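Local coordinates for mandelate racemase/muconate lactonizing protein (Alicyclobacillus acidocaldarius LAA1, PDB 3QLD), which is of unassigned function but belongs to the enolase superfamily, whose members join a capping N-terminal domain to a barrel-type C-terminal domain, at residues R137-A142 / G164-K169; M292-G297 / P316-A321; L324-R329 / I340-P345. All blocks are in the same frame, centred on the assembly; numbering follows the deposited sequence.

Contact 1 of 3, residues R137-A142 / G164-K169; sequences RVEVSA and GFRRVK
Phe165 lays one ring face against the methyl of Ala142, whose CB stands 3.8 Å from the ring centroid and 16° off the normal, displaced toward the rim in a CH-pi contact. The ring reaches this place with CG anti to its own carbonyl carbon, and at its edge, near the ring plane, CG1 of Val140 touches CE1. Ala160 of helix 150-162 packs on both Phe165 and Ala142. Beneath the side chains the backbones are laced in parallel register: Ala142 N donates to Arg167 O, and Lys169 N donates to Ala142 O in a nearly straight bond of 2.8 Å. One step earlier, where the pairing is irregular, Arg166 N points almost straight down the C=O axis of Val140, 3.0 Å from its O. At the exposed end Glu139, extended beyond CG, meets Arg166, which bends at its second torsion so that its guanidinium turns its edge to the carboxylate. Their planes lie 69° apart, and the salt bridge between Glu139 OE2 and Arg166 NH1 is modelled very short, at 2.4 Å. On the face opposite Ala142 and Val168, Ser141 OG, anti to its backbone N, takes a weak bond from Arg167 NE at 3.0 Å, at the edge of that guanidinium. The chief partners of Arg167 lie elsewhere: Gln218 and Asp323 hold its terminal nitrogens, while Lys169 NZ forms salt bridges with Asp323 and Glu221. This buried charge network probably restrains both basic chains. Strand 137-144, helix 150-162 and strand 167-171, with Gly164 closing the helix in a Schellman motif, make up a beta-alpha-beta unit of the kind from which the barrel domain of the enolase superfamily is built.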
ATOM      1  N   ARG A 137       9.386  21.161  25.540  1.00 39.14           N
ATOM      2  CA  ARG A 137       7.996  21.502  25.254  1.00 37.00           C
ATOM      3  C   ARG A 137       7.782  21.660  23.741  1.00 35.31           C
ATOM      4  O   ARG A 137       8.757  21.863  22.987  1.00 35.34           O
ATOM      5  CB  ARG A 137       7.632  22.810  25.899  1.00 37.58           C
ATOM      6  CG  ARG A 137       7.751  22.763  27.371  1.00 41.06           C
ATOM      7  CD  ARG A 137       7.450  24.139  27.958  1.00 45.99           C
ATOM      8  NE  ARG A 137       7.460  24.025  29.413  1.00 51.42           N
ATOM      9  CZ  ARG A 137       6.706  24.750  30.245  1.00 55.21           C
ATOM     10  NH1 ARG A 137       5.863  25.671  29.773  1.00 52.29           N
ATOM     11  NH2 ARG A 137       6.803  24.541  31.564  1.00 55.90           N
ATOM     12  N   VAL A 138       6.522  21.548  23.322  1.00 32.76           N
ATOM     13  CA  VAL A 138       6.149  21.702  21.914  1.00 32.67           C
ATOM     14  C   VAL A 138       4.906  22.557  21.806  1.00 31.78           C
ATOM     15  O   VAL A 138       4.013  22.492  22.680  1.00 34.16           O
ATOM     16  CB  VAL A 138       5.947  20.327  21.210  1.00 30.56           C
ATOM     17  CG1 VAL A 138       7.255  19.441  21.319  1.00 33.05           C
ATOM     18  CG2 VAL A 138       4.794  19.599  21.859  1.00 32.64           C
ATOM     19  N   GLU A 139       4.824  23.379  20.755  1.00 31.52           N
ATOM     20  CA  GLU A 139       3.633  24.177  20.569  1.00 31.57           C
ATOM     21  C   GLU A 139       2.611  23.398  19.746  1.00 32.33           C
ATOM     22  O   GLU A 139       3.009  22.548  18.971  1.00 32.35           O
ATOM     23  CB  GLU A 139       3.898  25.421  19.775  1.00 32.92           C
ATOM     24  CG  GLU A 139       5.159  26.199  20.080  1.00 41.53           C
ATOM     25  CD  GLU A 139       5.225  27.421  19.162  1.00 46.87           C
ATOM     26  OE1 GLU A 139       5.507  27.254  17.941  1.00 50.80           O
ATOM     27  OE2 GLU A 139       4.965  28.531  19.656  1.00 49.46           O
ATOM     28  N   VAL A 140       1.336  23.777  19.845  1.00 31.18           N
ATOM     29  CA  VAL A 140       0.211  22.946  19.399  1.00 32.38           C
ATOM     30  C   VAL A 140      -0.605  23.802  18.435  1.00 32.03           C
ATOM     31  O   VAL A 140      -0.804  24.973  18.722  1.00 32.86           O
ATOM     32  CB  VAL A 140      -0.676  22.530  20.619  1.00 31.88           C
ATOM     33  CG1 VAL A 140      -1.913  21.809  20.117  1.00 33.15           C
ATOM     34  CG2 VAL A 140       0.113  21.668  21.599  1.00 32.99           C
ATOM     35  N   SER A 141      -1.034  23.243  17.290  1.00 29.99           N
ATOM     36  CA  SER A 141      -1.931  23.922  16.324  1.00 29.86           C
ATOM     37  C   SER A 141      -3.397  23.534  16.450  1.00 30.36           C
ATOM     38  O   SER A 141      -3.696  22.445  16.903  1.00 29.36           O
ATOM     39  CB  SER A 141      -1.445  23.511  14.882  1.00 30.16           C
ATOM     40  OG  SER A 141      -2.251  24.071  13.813  1.00 29.71           O
ATOM     41  N   ALA A 142      -4.306  24.366  15.952  1.00 30.96           N
ATOM     42  CA  ALA A 142      -5.700  24.014  15.833  1.00 33.02           C
ATOM     43  C   ALA A 142      -6.200  23.951  14.374  1.00 32.93           C
ATOM     44  O   ALA A 142      -6.014  24.890  13.583  1.00 32.63           O
ATOM     45  CB  ALA A 142      -6.598  25.051  16.657  1.00 34.21           C
ATOM     46  N   GLY A 164      -4.996  29.835  23.215  1.00 38.97           N
ATOM     47  CA  GLY A 164      -3.542  29.833  23.165  1.00 37.34           C
ATOM     48  C   GLY A 164      -2.840  29.028  22.066  1.00 35.78           C
ATOM     49  O   GLY A 164      -1.591  28.930  22.066  1.00 33.71           O
ATOM     50  N   PHE A 165      -3.623  28.435  21.151  1.00 35.40           N
ATOM     51  CA  PHE A 165      -3.038  27.568  20.092  1.00 35.24           C
ATOM     52  C   PHE A 165      -2.137  28.446  19.268  1.00 34.89           C
ATOM     53  O   PHE A 165      -2.533  29.563  18.923  1.00 36.16           O
ATOM     54  CB  PHE A 165      -4.122  27.045  19.170  1.00 34.72           C
ATOM     55  CG  PHE A 165      -4.941  25.945  19.757  1.00 37.98           C
ATOM     56  CD1 PHE A 165      -4.466  24.624  19.761  1.00 34.84           C
ATOM     57  CD2 PHE A 165      -6.205  26.220  20.290  1.00 39.05           C
ATOM     58  CE1 PHE A 165      -5.246  23.597  20.337  1.00 39.44           C
ATOM     59  CE2 PHE A 165      -6.989  25.187  20.840  1.00 44.27           C
ATOM     60  CZ  PHE A 165      -6.483  23.856  20.846  1.00 41.02           C
ATOM     61  N   ARG A 166      -0.978  27.931  18.898  1.00 34.97           N
ATOM     62  CA  ARG A 166       0.091  28.758  18.351  1.00 35.36           C
ATOM     63  C   ARG A 166       0.100  28.711  16.811  1.00 34.45           C
ATOM     64  O   ARG A 166       0.937  29.343  16.147  1.00 34.12           O
ATOM     65  CB  ARG A 166       1.426  28.324  18.944  1.00 36.00           C
ATOM     66  CG  ARG A 166       1.504  28.600  20.490  1.00 42.04           C
ATOM     67  CD  ARG A 166       1.386  30.124  20.832  1.00 48.98           C
ATOM     68  NE  ARG A 166       1.938  30.366  22.182  1.00 57.77           N
ATOM     69  CZ  ARG A 166       3.180  30.031  22.553  1.00 59.31           C
ATOM     70  NH1 ARG A 166       4.001  29.467  21.683  1.00 61.69           N
ATOM     71  NH2 ARG A 166       3.621  30.254  23.786  1.00 60.76           N
ATOM     72  N   ARG A 167      -0.854  27.968  16.256  1.00 34.43           N
ATOM     73  CA  ARG A 167      -1.040  27.903  14.784  1.00 32.55           C
ATOM     74  C   ARG A 167      -2.475  27.666  14.530  1.00 31.27           C
ATOM     75  O   ARG A 167      -3.131  26.924  15.299  1.00 31.14           O
ATOM     76  CB  ARG A 167      -0.220  26.766  14.186  1.00 32.40           C
ATOM     77  CG  ARG A 167      -0.079  26.824  12.637  1.00 32.45           C
ATOM     78  CD  ARG A 167       0.833  25.739  12.040  1.00 31.29           C
ATOM     79  NE  ARG A 167       0.303  24.391  12.319  1.00 30.63           N
ATOM     80  CZ  ARG A 167       1.090  23.317  12.372  1.00 31.41           C
ATOM     81  NH1 ARG A 167       2.370  23.423  12.073  1.00 28.56           N
ATOM     82  NH2 ARG A 167       0.599  22.111  12.653  1.00 31.93           N
ATOM     83  N   VAL A 168      -2.998  28.224  13.445  1.00 28.25           N
ATOM     84  CA  VAL A 168      -4.249  27.657  12.955  1.00 29.07           C
ATOM     85  C   VAL A 168      -4.042  27.026  11.573  1.00 29.15           C
ATOM     86  O   VAL A 168      -3.311  27.612  10.739  1.00 26.79           O
ATOM     87  CB  VAL A 168      -5.448  28.675  12.871  1.00 28.95           C
ATOM     88  CG1 VAL A 168      -5.873  29.123  14.301  1.00 30.96           C
ATOM     89  CG2 VAL A 168      -5.142  29.863  11.934  1.00 27.35           C
ATOM     90  N   LYS A 169      -4.726  25.898  11.315  1.00 27.66           N
ATOM     91  CA  LYS A 169      -4.672  25.259   9.954  1.00 26.50           C
ATOM     92  C   LYS A 169      -6.079  25.248   9.409  1.00 27.77           C
ATOM     93  O   LYS A 169      -7.004  24.597   9.961  1.00 27.65           O
ATOM     94  CB  LYS A 169      -4.059  23.849  10.005  1.00 27.83           C
ATOM     95  CG  LYS A 169      -3.953  23.122   8.611  1.00 26.92           C
ATOM     96  CD  LYS A 169      -3.044  21.909   8.679  1.00 30.52           C
ATOM     97  CE  LYS A 169      -3.436  20.913   9.794  1.00 36.31           C
ATOM     98  NZ  LYS A 169      -3.225  19.455   9.438  1.00 36.70           N
TER

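Contact 2 of 3, residues M292-G297 / P316-A321; sequences MAAWVG and PLMRYA
Apolar contacts carry most of the meeting between strand 293-296 and the loop 316-321. The methyl of Ala293 rests obliquely against the outer end of the Tyr320 ring, CB lying 3.7 Å from CE2. Further along, Trp295 CB meets Tyr320 CB at 3.8 Å, and the two side chains cross at about a right angle, with Trp295 CD1 near the edge of the tyrosine ring. Trp295 holds CG in the crowded position between backbone N and carbonyl carbon (chi1 55°); the far end of the indole leads away toward a stack with Phe219 and a cation-pi contact with Arg167, while Ala321 O lies obliquely beside the ring, 3.5 Å from CE3. On the other side of the strand, selenomethionine Met318 bends at chi2 (-67°) and brings SE to 4.0 Å from Ala294 CB. Leu317 CD2 approaches the same methyl, and Ala294 and Leu317 both touch Leu284 of helix 277-289. Strand 293-296 is the seventh parallel strand of the barrel domain, paired on its other edge with strand 266-269, and the loop follows helix 303-313 back across it. Polar links are few. Met318 centres an inverse gamma turn, and the N-H of Arg319 is shared, weakly on both sides, between Leu317 O inside the turn and Ala294 O across the contact, 3.0 Å from Arg319 N and 122° at the hydrogen. Met318 CA adds a CA-H...O contact to Ala294 O. A water bridges the backbones further on, accepting from Val296 N (2.9 Å) and donating to Tyr320 O (2.7 Å). Ala294 N, buried here, has no partner in the model.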
HETATM    1  N   MSE A 292      14.224  20.723   4.045  1.00 34.41           N
HETATM    2  CA  MSE A 292      12.822  20.659   4.422  1.00 33.76           C
HETATM    3  C   MSE A 292      12.592  20.875   5.955  1.00 35.36           C
HETATM    4  O   MSE A 292      13.506  20.672   6.799  1.00 35.75           O
HETATM    5  CB  MSE A 292      12.290  19.309   3.961  1.00 33.69           C
HETATM    6  CG  MSE A 292      12.494  19.059   2.498  1.00 33.27           C
HETATM    7 SE   MSE A 292      11.726  17.358   1.857  1.00 37.89          SE
HETATM    8  CE  MSE A 292       9.874  17.743   2.316  1.00 33.91           C
ATOM      9  N   ALA A 293      11.398  21.349   6.304  1.00 34.09           N
ATOM     10  CA  ALA A 293      10.987  21.503   7.694  1.00 33.82           C
ATOM     11  C   ALA A 293       9.978  20.371   7.918  1.00 33.62           C
ATOM     12  O   ALA A 293       9.316  19.928   6.974  1.00 32.08           O
ATOM     13  CB  ALA A 293      10.272  22.846   7.875  1.00 33.83           C
ATOM     14  N   ALA A 294       9.881  19.904   9.161  1.00 32.61           N
ATOM     15  CA  ALA A 294       8.911  18.853   9.508  1.00 31.49           C
ATOM     16  C   ALA A 294       8.189  19.222  10.803  1.00 31.16           C
ATOM     17  O   ALA A 294       8.652  20.104  11.576  1.00 30.76           O
ATOM     18  CB  ALA A 294       9.615  17.481   9.566  1.00 31.08           C
ATOM     19  N   TRP A 295       7.018  18.610  11.018  1.00 29.60           N
ATOM     20  CA  TRP A 295       6.226  18.809  12.219  1.00 28.55           C
ATOM     21  C   TRP A 295       5.443  17.529  12.376  1.00 28.54           C
ATOM     22  O   TRP A 295       5.304  16.749  11.388  1.00 28.46           O
ATOM     23  CB  TRP A 295       5.296  20.012  12.074  1.00 27.48           C
ATOM     24  CG  TRP A 295       4.393  19.996  10.898  1.00 30.05           C
ATOM     25  CD1 TRP A 295       4.718  20.328   9.617  1.00 30.21           C
ATOM     26  CD2 TRP A 295       3.018  19.598  10.876  1.00 27.27           C
ATOM     27  NE1 TRP A 295       3.618  20.200   8.788  1.00 31.47           N
ATOM     28  CE2 TRP A 295       2.566  19.722   9.530  1.00 29.54           C
ATOM     29  CE3 TRP A 295       2.127  19.108  11.853  1.00 28.07           C
ATOM     30  CZ2 TRP A 295       1.255  19.408   9.137  1.00 30.82           C
ATOM     31  CZ3 TRP A 295       0.805  18.818  11.473  1.00 30.48           C
ATOM     32  CH2 TRP A 295       0.381  18.946  10.115  1.00 29.71           C
ATOM     33  N   VAL A 296       4.904  17.293  13.562  1.00 29.61           N
ATOM     34  CA  VAL A 296       4.139  16.049  13.803  1.00 28.06           C
ATOM     35  C   VAL A 296       2.626  16.229  13.695  1.00 28.19           C
ATOM     36  O   VAL A 296       2.010  17.079  14.370  1.00 27.83           O
ATOM     37  CB  VAL A 296       4.558  15.369  15.180  1.00 29.69           C
ATOM     38  CG1 VAL A 296       3.602  14.257  15.595  1.00 25.23           C
ATOM     39  CG2 VAL A 296       5.957  14.900  15.179  1.00 28.21           C
ATOM     40  N   GLY A 297       1.970  15.385  12.858  1.00 27.88           N
ATOM     41  CA  GLY A 297       0.534  15.532  12.629  1.00 27.18           C
ATOM     42  C   GLY A 297      -0.205  14.549  13.508  1.00 28.10           C
ATOM     43  O   GLY A 297       0.431  13.730  14.169  1.00 27.03           O
ATOM     44  N   PRO A 316      14.904  17.199  16.900  1.00 41.00           N
ATOM     45  CA  PRO A 316      15.411  18.527  16.570  1.00 42.58           C
ATOM     46  C   PRO A 316      14.777  19.195  15.358  1.00 43.28           C
ATOM     47  O   PRO A 316      14.467  20.375  15.457  1.00 43.88           O
ATOM     48  CB  PRO A 316      16.920  18.301  16.337  1.00 43.03           C
ATOM     49  CG  PRO A 316      17.268  17.164  17.157  1.00 43.31           C
ATOM     50  CD  PRO A 316      16.020  16.239  17.067  1.00 42.91           C
ATOM     51  N   LEU A 317      14.555  18.468  14.251  1.00 43.76           N
ATOM     52  CA  LEU A 317      13.999  19.112  13.032  1.00 43.71           C
ATOM     53  C   LEU A 317      12.507  19.431  13.075  1.00 44.55           C
ATOM     54  O   LEU A 317      11.951  20.078  12.148  1.00 46.40           O
ATOM     55  CB  LEU A 317      14.353  18.324  11.767  1.00 43.59           C
ATOM     56  CG  LEU A 317      13.971  18.928  10.389  1.00 45.14           C
ATOM     57  CD1 LEU A 317      15.038  19.914   9.809  1.00 44.75           C
ATOM     58  CD2 LEU A 317      13.773  17.814   9.403  1.00 42.60           C
HETATM   59  N   MSE A 318      11.831  18.991  14.132  1.00 43.03           N
HETATM   60  CA  MSE A 318      10.418  19.256  14.285  1.00 42.04           C
HETATM   61  C   MSE A 318      10.177  20.694  14.621  1.00 42.31           C
HETATM   62  O   MSE A 318       9.778  20.998  15.746  1.00 44.22           O
HETATM   63  CB  MSE A 318       9.810  18.357  15.356  1.00 41.22           C
HETATM   64  CG  MSE A 318      10.058  16.918  15.066  1.00 38.86           C
HETATM   65 SE   MSE A 318       9.049  16.395  13.422  1.00 38.58          SE
HETATM   66  CE  MSE A 318       8.851  14.520  14.005  1.00 40.97           C
ATOM     67  N   ARG A 319      10.357  21.564  13.629  1.00 41.81           N
ATOM     68  CA  ARG A 319      10.429  23.025  13.824  1.00 41.13           C
ATOM     69  C   ARG A 319       9.083  23.749  13.907  1.00 39.41           C
ATOM     70  O   ARG A 319       8.995  24.880  14.431  1.00 38.26           O
ATOM     71  CB  ARG A 319      11.300  23.666  12.710  1.00 43.04           C
ATOM     72  CG  ARG A 319      12.870  23.529  12.887  1.00 46.14           C
ATOM     73  CD  ARG A 319      13.386  24.240  14.163  1.00 55.92           C
ATOM     74  NE  ARG A 319      13.317  25.709  14.066  1.00 61.91           N
ATOM     75  CZ  ARG A 319      13.160  26.550  15.096  1.00 64.43           C
ATOM     76  NH1 ARG A 319      13.032  26.085  16.341  1.00 64.05           N
ATOM     77  NH2 ARG A 319      13.117  27.868  14.871  1.00 65.03           N
ATOM     78  N   TYR A 320       8.023  23.125  13.394  1.00 35.25           N
ATOM     79  CA  TYR A 320       6.695  23.718  13.502  1.00 32.99           C
ATOM     80  C   TYR A 320       5.871  22.952  14.556  1.00 31.36           C
ATOM     81  O   TYR A 320       6.286  21.857  15.045  1.00 31.43           O
ATOM     82  CB  TYR A 320       5.951  23.735  12.156  1.00 32.38           C
ATOM     83  CG  TYR A 320       6.693  24.447  11.008  1.00 35.45           C
ATOM     84  CD1 TYR A 320       7.565  25.531  11.253  1.00 39.94           C
ATOM     85  CD2 TYR A 320       6.487  24.052   9.661  1.00 36.00           C
ATOM     86  CE1 TYR A 320       8.234  26.198  10.192  1.00 40.92           C
ATOM     87  CE2 TYR A 320       7.140  24.713   8.603  1.00 38.64           C
ATOM     88  CZ  TYR A 320       8.007  25.784   8.877  1.00 41.62           C
ATOM     89  OH  TYR A 320       8.646  26.424   7.822  1.00 41.97           O
ATOM     90  N   ALA A 321       4.745  23.571  14.877  1.00 29.58           N
ATOM     91  CA  ALA A 321       3.781  23.146  15.870  1.00 29.44           C
ATOM     92  C   ALA A 321       3.212  21.803  15.463  1.00 30.24           C
ATOM     93  O   ALA A 321       3.092  21.498  14.248  1.00 27.47           O
ATOM     94  CB  ALA A 321       2.624  24.154  15.935  1.00 28.22           C
TER
HETATM   95  O   HOH W   1       5.666  19.288  15.518  1.00 28.75           O

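Contact 3 of 3, residues L324-R329 / I340-P345; sequences LGPSDR and IAFVEP
With OG anti to its carbonyl carbon and beside its own backbone N (chi1 -67°), Ser327 presents its hydroxyl oxygen and its amide N-H to the same residue, Ile340. A similar first torsion in Phe342, CG anti to the carbonyl carbon at chi1 -76°, swings the phenyl ring back to Pro326. The serine grips the isoleucine backbone at both ends. Ile340 N donates to Ser327 OG at 2.8 Å, while Ser327 N donates to Ile340 O at 2.9 Å, approaching from above the carbonyl plane. OG has a further hydrogen-bond partner in Asp334 OD2, within the loop between the two segments. Beside this polar pair, Pro326 sets CG squarely over the centre of the Phe342 ring, 3.7 Å from the centroid and only 3° off the normal, a CH-pi contact. Its CB lies alongside Ile340 O and Ala341 CA. The phenyl ring also meets Phe165 edge-to-face and touches Val140 and Ile348, whereas the side chain of Ile340 leads away to Arg306, Val307 and Leu310 of helix 303-313. Both segments belong to the long connection between that helix and strand 347-349 in the barrel domain. Because Ser327 OG accepts from Ile340 N, its own proton probably goes to Asp334 OD2, taken as ionised, and the hydroxyl would then serve as acceptor and donor at once.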
ATOM      1  N   LEU A 324      -1.089  17.560  17.596  1.00 27.66           N
ATOM      2  CA  LEU A 324      -1.475  16.647  18.689  1.00 27.79           C
ATOM      3  C   LEU A 324      -1.803  17.541  19.865  1.00 29.62           C
ATOM      4  O   LEU A 324      -0.904  18.135  20.409  1.00 29.62           O
ATOM      5  CB  LEU A 324      -0.305  15.739  19.078  1.00 25.40           C
ATOM      6  CG  LEU A 324       0.103  14.689  18.007  1.00 27.70           C
ATOM      7  CD1 LEU A 324       1.381  14.003  18.406  1.00 27.95           C
ATOM      8  CD2 LEU A 324      -1.016  13.637  17.861  1.00 27.49           C
ATOM      9  N   GLY A 325      -3.090  17.667  20.183  1.00 32.01           N
ATOM     10  CA  GLY A 325      -3.584  18.559  21.204  1.00 33.26           C
ATOM     11  C   GLY A 325      -4.027  17.796  22.437  1.00 32.61           C
ATOM     12  O   GLY A 325      -3.834  16.591  22.538  1.00 32.07           O
ATOM     13  N   PRO A 326      -4.615  18.496  23.391  1.00 34.01           N
ATOM     14  CA  PRO A 326      -4.994  17.799  24.645  1.00 34.32           C
ATOM     15  C   PRO A 326      -6.054  16.718  24.445  1.00 35.20           C
ATOM     16  O   PRO A 326      -6.958  16.881  23.585  1.00 33.92           O
ATOM     17  CB  PRO A 326      -5.560  18.934  25.510  1.00 35.28           C
ATOM     18  CG  PRO A 326      -4.913  20.191  24.965  1.00 36.16           C
ATOM     19  CD  PRO A 326      -4.946  19.930  23.438  1.00 34.25           C
ATOM     20  N   SER A 327      -5.953  15.636  25.249  1.00 37.16           N
ATOM     21  CA  SER A 327      -6.884  14.485  25.249  1.00 38.08           C
ATOM     22  C   SER A 327      -8.323  14.917  25.192  1.00 38.32           C
ATOM     23  O   SER A 327      -9.157  14.317  24.527  1.00 37.37           O
ATOM     24  CB  SER A 327      -6.800  13.721  26.596  1.00 36.78           C
ATOM     25  OG  SER A 327      -5.566  13.101  26.782  1.00 42.96           O
ATOM     26  N   ASP A 328      -8.619  15.938  25.982  1.00 39.42           N
ATOM     27  CA  ASP A 328      -9.986  16.272  26.251  1.00 40.97           C
ATOM     28  C   ASP A 328     -10.693  16.949  25.070  1.00 41.58           C
ATOM     29  O   ASP A 328     -11.912  17.053  25.084  1.00 39.11           O
ATOM     30  CB  ASP A 328     -10.104  17.085  27.547  1.00 41.97           C
ATOM     31  CG  ASP A 328      -9.475  18.481  27.449  1.00 44.70           C
ATOM     32  OD1 ASP A 328      -9.029  18.907  26.357  1.00 43.07           O
ATOM     33  OD2 ASP A 328      -9.422  19.170  28.505  1.00 49.23           O
ATOM     34  N   ARG A 329      -9.947  17.379  24.043  1.00 42.68           N
ATOM     35  CA  ARG A 329     -10.591  17.986  22.866  1.00 44.80           C
ATOM     36  C   ARG A 329     -11.367  16.895  22.115  1.00 44.87           C
ATOM     37  O   ARG A 329     -12.303  17.168  21.336  1.00 45.63           O
ATOM     38  CB  ARG A 329      -9.571  18.678  21.936  1.00 44.94           C
ATOM     39  CG  ARG A 329      -8.937  19.973  22.551  1.00 50.50           C
ATOM     40  CD  ARG A 329      -8.697  21.110  21.504  1.00 58.04           C
ATOM     41  NE  ARG A 329      -9.814  21.270  20.556  1.00 62.63           N
ATOM     42  CZ  ARG A 329     -10.464  22.412  20.289  1.00 65.15           C
ATOM     43  NH1 ARG A 329     -10.122  23.553  20.889  1.00 63.32           N
ATOM     44  NH2 ARG A 329     -11.482  22.401  19.411  1.00 66.05           N
ATOM     45  N   ILE A 340      -3.667  13.878  28.681  1.00 38.46           N
ATOM     46  CA  ILE A 340      -2.674  14.786  28.128  1.00 37.62           C
ATOM     47  C   ILE A 340      -3.264  16.204  28.078  1.00 37.67           C
ATOM     48  O   ILE A 340      -4.356  16.399  27.601  1.00 38.13           O
ATOM     49  CB  ILE A 340      -2.137  14.302  26.722  1.00 38.91           C
ATOM     50  CG1 ILE A 340      -1.439  12.917  26.812  1.00 36.80           C
ATOM     51  CG2 ILE A 340      -1.257  15.376  26.044  1.00 36.13           C
ATOM     52  CD1 ILE A 340      -0.184  12.854  27.662  1.00 37.41           C
ATOM     53  N   ALA A 341      -2.565  17.182  28.647  1.00 37.72           N
ATOM     54  CA  ALA A 341      -3.131  18.541  28.761  1.00 37.25           C
ATOM     55  C   ALA A 341      -2.077  19.593  28.468  1.00 37.19           C
ATOM     56  O   ALA A 341      -0.910  19.297  28.504  1.00 37.44           O
ATOM     57  CB  ALA A 341      -3.742  18.781  30.182  1.00 39.28           C
ATOM     58  N   PHE A 342      -2.503  20.823  28.198  1.00 37.59           N
ATOM     59  CA  PHE A 342      -1.573  21.929  28.092  1.00 39.34           C
ATOM     60  C   PHE A 342      -0.773  22.094  29.394  1.00 40.18           C
ATOM     61  O   PHE A 342      -1.359  22.010  30.486  1.00 39.25           O
ATOM     62  CB  PHE A 342      -2.361  23.215  27.847  1.00 38.48           C
ATOM     63  CG  PHE A 342      -2.894  23.385  26.435  1.00 40.48           C
ATOM     64  CD1 PHE A 342      -2.109  23.089  25.309  1.00 39.79           C
ATOM     65  CD2 PHE A 342      -4.180  23.900  26.232  1.00 38.98           C
ATOM     66  CE1 PHE A 342      -2.599  23.292  24.001  1.00 40.04           C
ATOM     67  CE2 PHE A 342      -4.684  24.098  24.941  1.00 41.68           C
ATOM     68  CZ  PHE A 342      -3.886  23.808  23.813  1.00 38.61           C
ATOM     69  N   VAL A 343       0.544  22.272  29.289  1.00 40.72           N
ATOM     70  CA  VAL A 343       1.350  22.759  30.422  1.00 42.40           C
ATOM     71  C   VAL A 343       1.239  24.313  30.595  1.00 42.74           C
ATOM     72  O   VAL A 343       1.363  24.855  31.714  1.00 42.82           O
ATOM     73  CB  VAL A 343       2.840  22.295  30.320  1.00 41.61           C
ATOM     74  CG1 VAL A 343       3.525  22.803  29.054  1.00 42.07           C
ATOM     75  CG2 VAL A 343       3.627  22.704  31.553  1.00 43.01           C
ATOM     76  N   GLU A 344       1.045  24.999  29.473  1.00 42.69           N
ATOM     77  CA  GLU A 344       0.689  26.433  29.385  1.00 43.41           C
ATOM     78  C   GLU A 344      -0.224  26.539  28.168  1.00 42.52           C
ATOM     79  O   GLU A 344      -0.261  25.603  27.360  1.00 42.76           O
ATOM     80  CB  GLU A 344       1.928  27.341  29.170  1.00 43.04           C
ATOM     81  CG  GLU A 344       2.987  27.368  30.271  1.00 47.93           C
ATOM     82  CD  GLU A 344       2.519  27.925  31.627  1.00 52.19           C
ATOM     83  OE1 GLU A 344       1.406  28.506  31.725  1.00 55.40           O
ATOM     84  OE2 GLU A 344       3.280  27.769  32.622  1.00 51.66           O
ATOM     85  N   PRO A 345      -0.980  27.647  28.006  1.00 42.11           N
ATOM     86  CA  PRO A 345      -1.875  27.620  26.837  1.00 40.92           C
ATOM     87  C   PRO A 345      -1.111  27.387  25.506  1.00 40.65           C
ATOM     88  O   PRO A 345      -0.023  27.964  25.277  1.00 39.89           O
ATOM     89  CB  PRO A 345      -2.590  28.991  26.900  1.00 41.44           C
ATOM     90  CG  PRO A 345      -2.584  29.295  28.416  1.00 40.88           C
ATOM     91  CD  PRO A 345      -1.226  28.820  28.870  1.00 42.61           C
TER

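Overall arrangement
The three contacts follow one another along the chain, each closing before the next opens, and all lie in the barrel part of the protein. Contacts 1 and 2 have centres about 12 Å apart and reach the same sheet, contact 1 through strands 137-144 and 167-171, contact 2 through strand 293-296. They meet where Arg167 packs against Trp295, Tyr320 and Ala321. Contact 3, about 10 Å from contact 1 between centres and 18 Å from contact 2, touches the former through Phe165 and the latter through Leu324. Between contacts 2 and 3, Thr322 and Asp323 bond by their backbones to strands 137-144 and 293-296 respectively, bridging the two ends of the parallel run; the chain then continues to strand 347-349, antiparallel to 137-144.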